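Local coordinates for heme-binding protein HutZ (Vibrio cholerae, PDB 3TGV) that binds heme with high efficiency and very probably degrades it to biliverdin beta and delta, releasing the iron, at residues Ala33-Leu45 with Leu97-Phe109. The protein carries 1 engineered substitution. Sequence-based numbering, arbitrary orientation.
Sequences APFVQNQEGYFVL and LWCQVIAQMGERF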
ATOM      1  N   ALA A  33       1.959  -7.772   2.705  1.00 27.99           N
ATOM      2  CA  ALA A  33       2.140  -9.115   3.236  1.00 28.09           C
ATOM      3  C   ALA A  33       0.927  -9.973   2.903  1.00 26.77           C
ATOM      4  O   ALA A  33      -0.211  -9.536   3.082  1.00 25.09           O
ATOM      5  CB  ALA A  33       2.336  -9.061   4.741  1.00 27.42           C
ATOM      6  N   PRO A  34       1.162 -11.194   2.403  1.00 28.86           N
ATOM      7  CA  PRO A  34       0.052 -12.150   2.319  1.00 25.45           C
ATOM      8  C   PRO A  34      -0.536 -12.315   3.726  1.00 27.49           C
ATOM      9  O   PRO A  34       0.181 -12.111   4.710  1.00 26.09           O
ATOM     10  CB  PRO A  34       0.736 -13.443   1.846  1.00 29.00           C
ATOM     11  CG  PRO A  34       1.938 -12.963   1.079  1.00 30.41           C
ATOM     12  CD  PRO A  34       2.396 -11.696   1.770  1.00 27.53           C
ATOM     13  N   PHE A  35      -1.817 -12.640   3.834  1.00 26.05           N
ATOM     14  CA  PHE A  35      -2.457 -12.715   5.143  1.00 28.68           C
ATOM     15  C   PHE A  35      -3.465 -13.849   5.193  1.00 26.34           C
ATOM     16  O   PHE A  35      -3.874 -14.368   4.161  1.00 27.98           O
ATOM     17  CB  PHE A  35      -3.202 -11.406   5.450  1.00 24.05           C
ATOM     18  CG  PHE A  35      -4.494 -11.250   4.679  1.00 27.97           C
ATOM     19  CD1 PHE A  35      -4.479 -10.915   3.330  1.00 24.33           C
ATOM     20  CD2 PHE A  35      -5.726 -11.444   5.302  1.00 27.73           C
ATOM     21  CE1 PHE A  35      -5.665 -10.761   2.620  1.00 26.23           C
ATOM     22  CE2 PHE A  35      -6.917 -11.312   4.599  1.00 28.01           C
ATOM     23  CZ  PHE A  35      -6.897 -10.962   3.268  1.00 27.52           C
ATOM     24  N   VAL A  36      -3.852 -14.222   6.405  1.00 29.66           N
ATOM     25  CA  VAL A  36      -5.089 -14.960   6.626  1.00 31.11           C
ATOM     26  C   VAL A  36      -5.870 -14.208   7.687  1.00 33.30           C
ATOM     27  O   VAL A  36      -5.298 -13.421   8.444  1.00 31.77           O
ATOM     28  CB  VAL A  36      -4.833 -16.403   7.120  1.00 33.03           C
ATOM     29  CG1 VAL A  36      -4.029 -17.181   6.099  1.00 30.75           C
ATOM     30  CG2 VAL A  36      -4.127 -16.388   8.464  1.00 34.41           C
ATOM     31  N   GLN A  37      -7.178 -14.431   7.747  1.00 31.29           N
ATOM     32  CA  GLN A  37      -7.976 -13.808   8.798  1.00 36.71           C
ATOM     33  C   GLN A  37      -8.912 -14.813   9.443  1.00 37.60           C
ATOM     34  O   GLN A  37      -9.346 -15.776   8.808  1.00 35.76           O
ATOM     35  CB  GLN A  37      -8.746 -12.584   8.296  1.00 38.26           C
ATOM     36  CG  GLN A  37      -9.894 -12.887   7.351  1.00 44.98           C
ATOM     37  CD  GLN A  37     -11.270 -12.710   7.992  1.00 43.80           C
ATOM     38  OE1 GLN A  37     -11.411 -12.665   9.223  1.00 41.81           O
ATOM     39  NE2 GLN A  37     -12.296 -12.609   7.150  1.00 48.25           N
ATOM     40  N   ASN A  38      -9.168 -14.600  10.726  1.00 35.90           N
ATOM     41  CA  ASN A  38     -10.059 -15.454  11.490  1.00 38.77           C
ATOM     42  C   ASN A  38     -10.623 -14.692  12.674  1.00 42.19           C
ATOM     43  O   ASN A  38     -10.529 -13.461  12.729  1.00 40.27           O
ATOM     44  CB  ASN A  38      -9.368 -16.751  11.932  1.00 37.07           C
ATOM     45  CG  ASN A  38      -8.064 -16.505  12.680  1.00 38.42           C
ATOM     46  OD1 ASN A  38      -7.993 -15.674  13.588  1.00 39.37           O
ATOM     47  ND2 ASN A  38      -7.022 -17.226  12.288  1.00 38.15           N
ATOM     48  N   GLN A  39     -11.204 -15.425  13.618  1.00 43.31           N
ATOM     49  CA  GLN A  39     -11.951 -14.814  14.709  1.00 48.04           C
ATOM     50  C   GLN A  39     -11.044 -13.995  15.617  1.00 47.58           C
ATOM     51  O   GLN A  39     -11.515 -13.128  16.365  1.00 43.47           O
ATOM     52  CB  GLN A  39     -12.654 -15.900  15.522  1.00 53.59           C
ATOM     53  CG  GLN A  39     -14.083 -15.559  15.912  1.00 66.52           C
ATOM     54  CD  GLN A  39     -14.827 -16.761  16.475  1.00 75.44           C
ATOM     55  OE1 GLN A  39     -14.229 -17.635  17.118  1.00 71.28           O
ATOM     56  NE2 GLN A  39     -16.137 -16.821  16.222  1.00 70.64           N
ATOM     57  N   GLU A  40      -9.744 -14.275  15.531  1.00 40.16           N
ATOM     58  CA  GLU A  40      -8.739 -13.666  16.398  1.00 42.54           C
ATOM     59  C   GLU A  40      -8.098 -12.421  15.783  1.00 40.84           C
ATOM     60  O   GLU A  40      -7.399 -11.678  16.471  1.00 40.20           O
ATOM     61  CB  GLU A  40      -7.639 -14.687  16.706  1.00 46.41           C
ATOM     62  CG  GLU A  40      -8.143 -16.091  16.986  1.00 48.96           C
ATOM     63  CD  GLU A  40      -8.678 -16.242  18.397  1.00 57.96           C
ATOM     64  OE1 GLU A  40      -7.866 -16.475  19.322  1.00 61.88           O
ATOM     65  OE2 GLU A  40      -9.908 -16.123  18.583  1.00 61.01           O
ATOM     66  N   GLY A  41      -8.313 -12.213  14.485  1.00 38.57           N
ATOM     67  CA  GLY A  41      -7.798 -11.040  13.797  1.00 35.64           C
ATOM     68  C   GLY A  41      -7.178 -11.371  12.451  1.00 34.45           C
ATOM     69  O   GLY A  41      -7.393 -12.453  11.903  1.00 35.24           O
ATOM     70  N   TYR A  42      -6.407 -10.432  11.913  1.00 30.33           N
ATOM     71  CA  TYR A  42      -5.665 -10.679  10.683  1.00 31.04           C
ATOM     72  C   TYR A  42      -4.227 -11.066  11.025  1.00 29.99           C
ATOM     73  O   TYR A  42      -3.653 -10.557  11.984  1.00 32.90           O
ATOM     74  CB  TYR A  42      -5.683  -9.445   9.786  1.00 29.85           C
ATOM     75  CG  TYR A  42      -7.049  -9.082   9.228  1.00 32.02           C
ATOM     76  CD1 TYR A  42      -7.372  -9.348   7.903  1.00 31.04           C
ATOM     77  CD2 TYR A  42      -8.006  -8.479  10.024  1.00 28.88           C
ATOM     78  CE1 TYR A  42      -8.612  -9.014   7.379  1.00 33.02           C
ATOM     79  CE2 TYR A  42      -9.260  -8.144   9.510  1.00 33.83           C
ATOM     80  CZ  TYR A  42      -9.553  -8.418   8.188  1.00 35.60           C
ATOM     81  OH  TYR A  42     -10.791  -8.086   7.670  1.00 40.59           O
ATOM     82  N   PHE A  43      -3.646 -11.968  10.248  1.00 30.28           N
ATOM     83  CA  PHE A  43      -2.297 -12.434  10.545  1.00 33.29           C
ATOM     84  C   PHE A  43      -1.374 -12.332   9.346  1.00 29.74           C
ATOM     85  O   PHE A  43      -1.734 -12.723   8.237  1.00 31.85           O
ATOM     86  CB  PHE A  43      -2.322 -13.869  11.068  1.00 30.95           C
ATOM     87  CG  PHE A  43      -3.045 -14.016  12.374  1.00 35.84           C
ATOM     88  CD1 PHE A  43      -2.341 -14.084  13.569  1.00 36.21           C
ATOM     89  CD2 PHE A  43      -4.435 -14.078  12.408  1.00 33.58           C
ATOM     90  CE1 PHE A  43      -3.014 -14.215  14.775  1.00 39.79           C
ATOM     91  CE2 PHE A  43      -5.107 -14.208  13.602  1.00 34.10           C
ATOM     92  CZ  PHE A  43      -4.402 -14.275  14.787  1.00 36.50           C
ATOM     93  N   VAL A  44      -0.180 -11.803   9.583  1.00 27.86           N
ATOM     94  CA  VAL A  44       0.861 -11.787   8.562  1.00 30.12           C
ATOM     95  C   VAL A  44       2.132 -12.434   9.093  1.00 33.39           C
ATOM     96  O   VAL A  44       2.435 -12.332  10.282  1.00 30.90           O
ATOM     97  CB  VAL A  44       1.181 -10.360   8.104  1.00 31.65           C
ATOM     98  CG1 VAL A  44      -0.048  -9.738   7.431  1.00 27.65           C
ATOM     99  CG2 VAL A  44       1.653  -9.518   9.287  1.00 28.78           C
ATOM    100  N   LEU A  45       2.864 -13.094   8.201  1.00 32.29           N
ATOM    101  CA  LEU A  45       4.105 -13.786   8.543  1.00 31.94           C
ATOM    102  C   LEU A  45       5.247 -13.122   7.788  1.00 32.69           C
ATOM    103  O   LEU A  45       5.431 -13.364   6.598  1.00 30.56           O
ATOM    104  CB  LEU A  45       4.015 -15.264   8.157  1.00 33.05           C
ATOM    105  CG  LEU A  45       5.223 -16.153   8.490  1.00 34.69           C
ATOM    106  CD1 LEU A  45       5.475 -16.166   9.989  1.00 33.00           C
ATOM    107  CD2 LEU A  45       5.034 -17.567   7.964  1.00 34.35           C
ATOM    108  N   LEU A  97      -2.057 -20.470  19.231  1.00 47.85           N
ATOM    109  CA  LEU A  97      -2.446 -19.533  18.183  1.00 45.04           C
ATOM    110  C   LEU A  97      -1.507 -19.625  16.981  1.00 41.69           C
ATOM    111  O   LEU A  97      -1.949 -19.578  15.832  1.00 40.39           O
ATOM    112  CB  LEU A  97      -2.485 -18.102  18.717  1.00 42.01           C
ATOM    113  CG  LEU A  97      -3.100 -17.055  17.778  1.00 40.75           C
ATOM    114  CD1 LEU A  97      -4.390 -17.581  17.156  1.00 40.29           C
ATOM    115  CD2 LEU A  97      -3.356 -15.736  18.512  1.00 39.63           C
ATOM    116  N   TRP A  98      -0.213 -19.758  17.253  1.00 47.44           N
ATOM    117  CA  TRP A  98       0.787 -19.892  16.200  1.00 42.17           C
ATOM    118  C   TRP A  98       0.481 -21.075  15.303  1.00 44.40           C
ATOM    119  O   TRP A  98       0.425 -20.949  14.080  1.00 42.64           O
ATOM    120  CB  TRP A  98       2.180 -20.075  16.804  1.00 47.87           C
ATOM    121  CG  TRP A  98       3.217 -20.476  15.801  1.00 46.28           C
ATOM    122  CD1 TRP A  98       3.421 -21.727  15.281  1.00 47.44           C
ATOM    123  CD2 TRP A  98       4.207 -19.631  15.202  1.00 44.88           C
ATOM    124  NE1 TRP A  98       4.471 -21.705  14.395  1.00 45.63           N
ATOM    125  CE2 TRP A  98       4.971 -20.430  14.332  1.00 46.53           C
ATOM    126  CE3 TRP A  98       4.520 -18.274  15.324  1.00 44.57           C
ATOM    127  CZ2 TRP A  98       6.025 -19.917  13.580  1.00 45.66           C
ATOM    128  CZ3 TRP A  98       5.567 -17.768  14.580  1.00 43.09           C
ATOM    129  CH2 TRP A  98       6.307 -18.586  13.718  1.00 45.79           C
ATOM    130  N   CYS A  99       0.291 -22.236  15.917  1.00 46.30           N
ATOM    131  CA  CYS A  99       0.049 -23.454  15.161  1.00 46.39           C
ATOM    132  C   CYS A  99      -1.219 -23.349  14.314  1.00 42.57           C
ATOM    133  O   CYS A  99      -1.238 -23.778  13.162  1.00 43.47           O
ATOM    134  CB  CYS A  99      -0.010 -24.655  16.108  1.00 55.62           C
ATOM    135  SG  CYS A  99       1.509 -24.873  17.090  1.00 61.32           S
ATOM    136  N   GLN A 100      -2.271 -22.762  14.876  1.00 45.20           N
ATOM    137  CA  GLN A 100      -3.529 -22.606  14.145  1.00 44.79           C
ATOM    138  C   GLN A 100      -3.365 -21.722  12.911  1.00 43.13           C
ATOM    139  O   GLN A 100      -3.760 -22.094  11.802  1.00 40.42           O
ATOM    140  CB  GLN A 100      -4.604 -22.024  15.057  1.00 46.93           C
ATOM    141  CG  GLN A 100      -4.979 -22.926  16.217  1.00 53.14           C
ATOM    142  CD  GLN A 100      -5.727 -22.189  17.313  1.00 60.19           C
ATOM    143  OE1 GLN A 100      -6.631 -21.393  17.043  1.00 64.97           O
ATOM    144  NE2 GLN A 100      -5.344 -22.443  18.560  1.00 65.64           N
ATOM    145  N   VAL A 101      -2.780 -20.548  13.109  1.00 45.76           N
ATOM    146  CA  VAL A 101      -2.609 -19.596  12.020  1.00 41.05           C
ATOM    147  C   VAL A 101      -1.637 -20.130  10.966  1.00 39.89           C
ATOM    148  O   VAL A 101      -1.890 -20.000   9.768  1.00 36.33           O
ATOM    149  CB  VAL A 101      -2.152 -18.217  12.538  1.00 40.04           C
ATOM    150  CG1 VAL A 101      -1.942 -17.246  11.374  1.00 40.09           C
ATOM    151  CG2 VAL A 101      -3.174 -17.663  13.517  1.00 36.25           C
ATOM    152  N   ILE A 102      -0.535 -20.738  11.403  1.00 40.35           N
ATOM    153  CA  ILE A 102       0.395 -21.335  10.451  1.00 38.96           C
ATOM    154  C   ILE A 102      -0.342 -22.361   9.591  1.00 38.12           C
ATOM    155  O   ILE A 102      -0.220 -22.374   8.362  1.00 38.97           O
ATOM    156  CB  ILE A 102       1.592 -22.015  11.145  1.00 41.92           C
ATOM    157  CG1 ILE A 102       2.449 -20.991  11.894  1.00 40.39           C
ATOM    158  CG2 ILE A 102       2.441 -22.741  10.124  1.00 43.36           C
ATOM    159  CD1 ILE A 102       3.013 -19.892  11.019  1.00 42.35           C
ATOM    160  N   ALA A 103      -1.108 -23.224  10.247  1.00 40.49           N
ATOM    161  CA  ALA A 103      -1.952 -24.183   9.542  1.00 40.26           C
ATOM    162  C   ALA A 103      -2.823 -23.490   8.498  1.00 37.92           C
ATOM    163  O   ALA A 103      -2.812 -23.861   7.325  1.00 37.14           O
ATOM    164  CB  ALA A 103      -2.830 -24.931  10.533  1.00 43.88           C
ATOM    165  N   GLN A 104      -3.582 -22.484   8.932  1.00 36.67           N
ATOM    166  CA  GLN A 104      -4.460 -21.740   8.034  1.00 35.50           C
ATOM    167  C   GLN A 104      -3.680 -21.178   6.854  1.00 35.40           C
ATOM    168  O   GLN A 104      -4.104 -21.292   5.707  1.00 37.97           O
ATOM    169  CB  GLN A 104      -5.176 -20.612   8.790  1.00 38.70           C
ATOM    170  CG  GLN A 104      -6.223 -19.872   7.969  1.00 37.61           C
ATOM    171  CD  GLN A 104      -7.017 -18.877   8.790  1.00 36.00           C
ATOM    172  OE1 GLN A 104      -6.746 -18.664   9.979  1.00 36.27           O
ATOM    173  NE2 GLN A 104      -8.020 -18.266   8.162  1.00 41.09           N
ATOM    174  N   MET A 105      -2.526 -20.587   7.144  1.00 38.29           N
ATOM    175  CA  MET A 105      -1.677 -19.999   6.111  1.00 36.00           C
ATOM    176  C   MET A 105      -1.182 -21.032   5.117  1.00 36.36           C
ATOM    177  O   MET A 105      -1.151 -20.774   3.916  1.00 35.29           O
ATOM    178  CB  MET A 105      -0.497 -19.265   6.743  1.00 39.37           C
ATOM    179  CG  MET A 105      -0.891 -17.995   7.468  1.00 34.36           C
ATOM    180  SD  MET A 105       0.549 -17.031   7.965  1.00 41.90           S
ATOM    181  CE  MET A 105       1.869 -18.074   7.386  1.00 49.02           C
ATOM    182  N   GLY A 106      -0.779 -22.195   5.621  1.00 38.43           N
ATOM    183  CA  GLY A 106      -0.379 -23.291   4.754  1.00 35.27           C
ATOM    184  C   GLY A 106      -1.520 -23.675   3.827  1.00 36.87           C
ATOM    185  O   GLY A 106      -1.325 -23.858   2.629  1.00 39.35           O
ATOM    186  N   GLU A 107      -2.723 -23.785   4.378  1.00 37.67           N
ATOM    187  CA  GLU A 107      -3.887 -24.114   3.561  1.00 42.39           C
ATOM    188  C   GLU A 107      -4.144 -23.074   2.462  1.00 41.58           C
ATOM    189  O   GLU A 107      -4.504 -23.428   1.338  1.00 39.99           O
ATOM    190  CB  GLU A 107      -5.134 -24.289   4.431  1.00 45.82           C
ATOM    191  CG  GLU A 107      -6.442 -24.238   3.650  1.00 55.39           C
ATOM    192  CD  GLU A 107      -7.217 -25.546   3.700  1.00 67.35           C
ATOM    193  OE1 GLU A 107      -8.463 -25.497   3.845  1.00 66.16           O
ATOM    194  OE2 GLU A 107      -6.580 -26.620   3.592  1.00 69.32           O
ATOM    195  N   ARG A 108      -3.951 -21.797   2.779  1.00 36.48           N
ATOM    196  CA  ARG A 108      -4.216 -20.743   1.802  1.00 34.61           C
ATOM    197  C   ARG A 108      -3.072 -20.555   0.814  1.00 34.77           C
ATOM    198  O   ARG A 108      -3.309 -20.251  -0.353  1.00 35.62           O
ATOM    199  CB  ARG A 108      -4.511 -19.409   2.489  1.00 33.62           C
ATOM    200  CG  ARG A 108      -5.335 -18.458   1.624  1.00 37.56           C
ATOM    201  CD  ARG A 108      -5.604 -17.124   2.309  1.00 31.58           C
ATOM    202  NE  ARG A 108      -6.657 -16.394   1.603  1.00 35.77           N
ATOM    203  CZ  ARG A 108      -6.883 -15.086   1.709  1.00 33.12           C
ATOM    204  NH1 ARG A 108      -6.115 -14.335   2.493  1.00 29.46           N
ATOM    205  NH2 ARG A 108      -7.880 -14.528   1.021  1.00 32.59           N
ATOM    206  N   PHE A 109      -1.836 -20.715   1.279  1.00 34.58           N
ATOM    207  CA  PHE A 109      -0.673 -20.378   0.459  1.00 34.23           C
ATOM    208  C   PHE A 109       0.220 -21.561   0.093  1.00 39.22           C
ATOM    209  O   PHE A 109       1.104 -21.432  -0.751  1.00 37.07           O
ATOM    210  CB  PHE A 109       0.161 -19.286   1.130  1.00 32.72           C
ATOM    211  CG  PHE A 109      -0.606 -18.030   1.394  1.00 33.85           C
ATOM    212  CD1 PHE A 109      -1.010 -17.220   0.349  1.00 34.76           C
ATOM    213  CD2 PHE A 109      -0.943 -17.671   2.681  1.00 34.23           C
ATOM    214  CE1 PHE A 109      -1.726 -16.058   0.588  1.00 31.73           C
ATOM    215  CE2 PHE A 109      -1.654 -16.518   2.923  1.00 28.95           C
ATOM    216  CZ  PHE A 109      -2.047 -15.711   1.876  1.00 31.44           C
TER
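Q104 of helix 97-109 reaches V36, Q37 and N38 on strand 33-38. Its CG stands anti to the backbone N (chi1 -174°), and the chain runs straight on from there. CB makes no close contact with the hairpin; CG lies 3.8 Å from V36 CB, and CD rests on the same isopropyl group. At the tip the amide splits its work: NE2 donates to Q37 O at 2.9 Å, from above the carbonyl plane, and OE1 accepts from N38 ND2 at 2.7 Å, in its own carbonyl plane. N38 OD1 accepts the backbone N-H of E40, an Asx turn that steadies the N38 amide at the type I turn 38-41.

One helical turn on, R108 NH1 donates to F35 O and sits 3.5 Å above the centre of the F35 ring, a cation-pi contact with guanidinium and ring planes nearly perpendicular. Towards the start of the helix, V101 CG2 stands over the centre of the F43 ring, 3.6 Å from its centroid; between Q104 and R108, V36 CG1 meets M105 CG. P34 CB lies over a face of the F109 ring, which also meets F77 of the second subunit edge-to-face. Apolar packing thus seats the helix on the hairpin of this split barrel, while Q104 and R108 pin it to the strand's main chain.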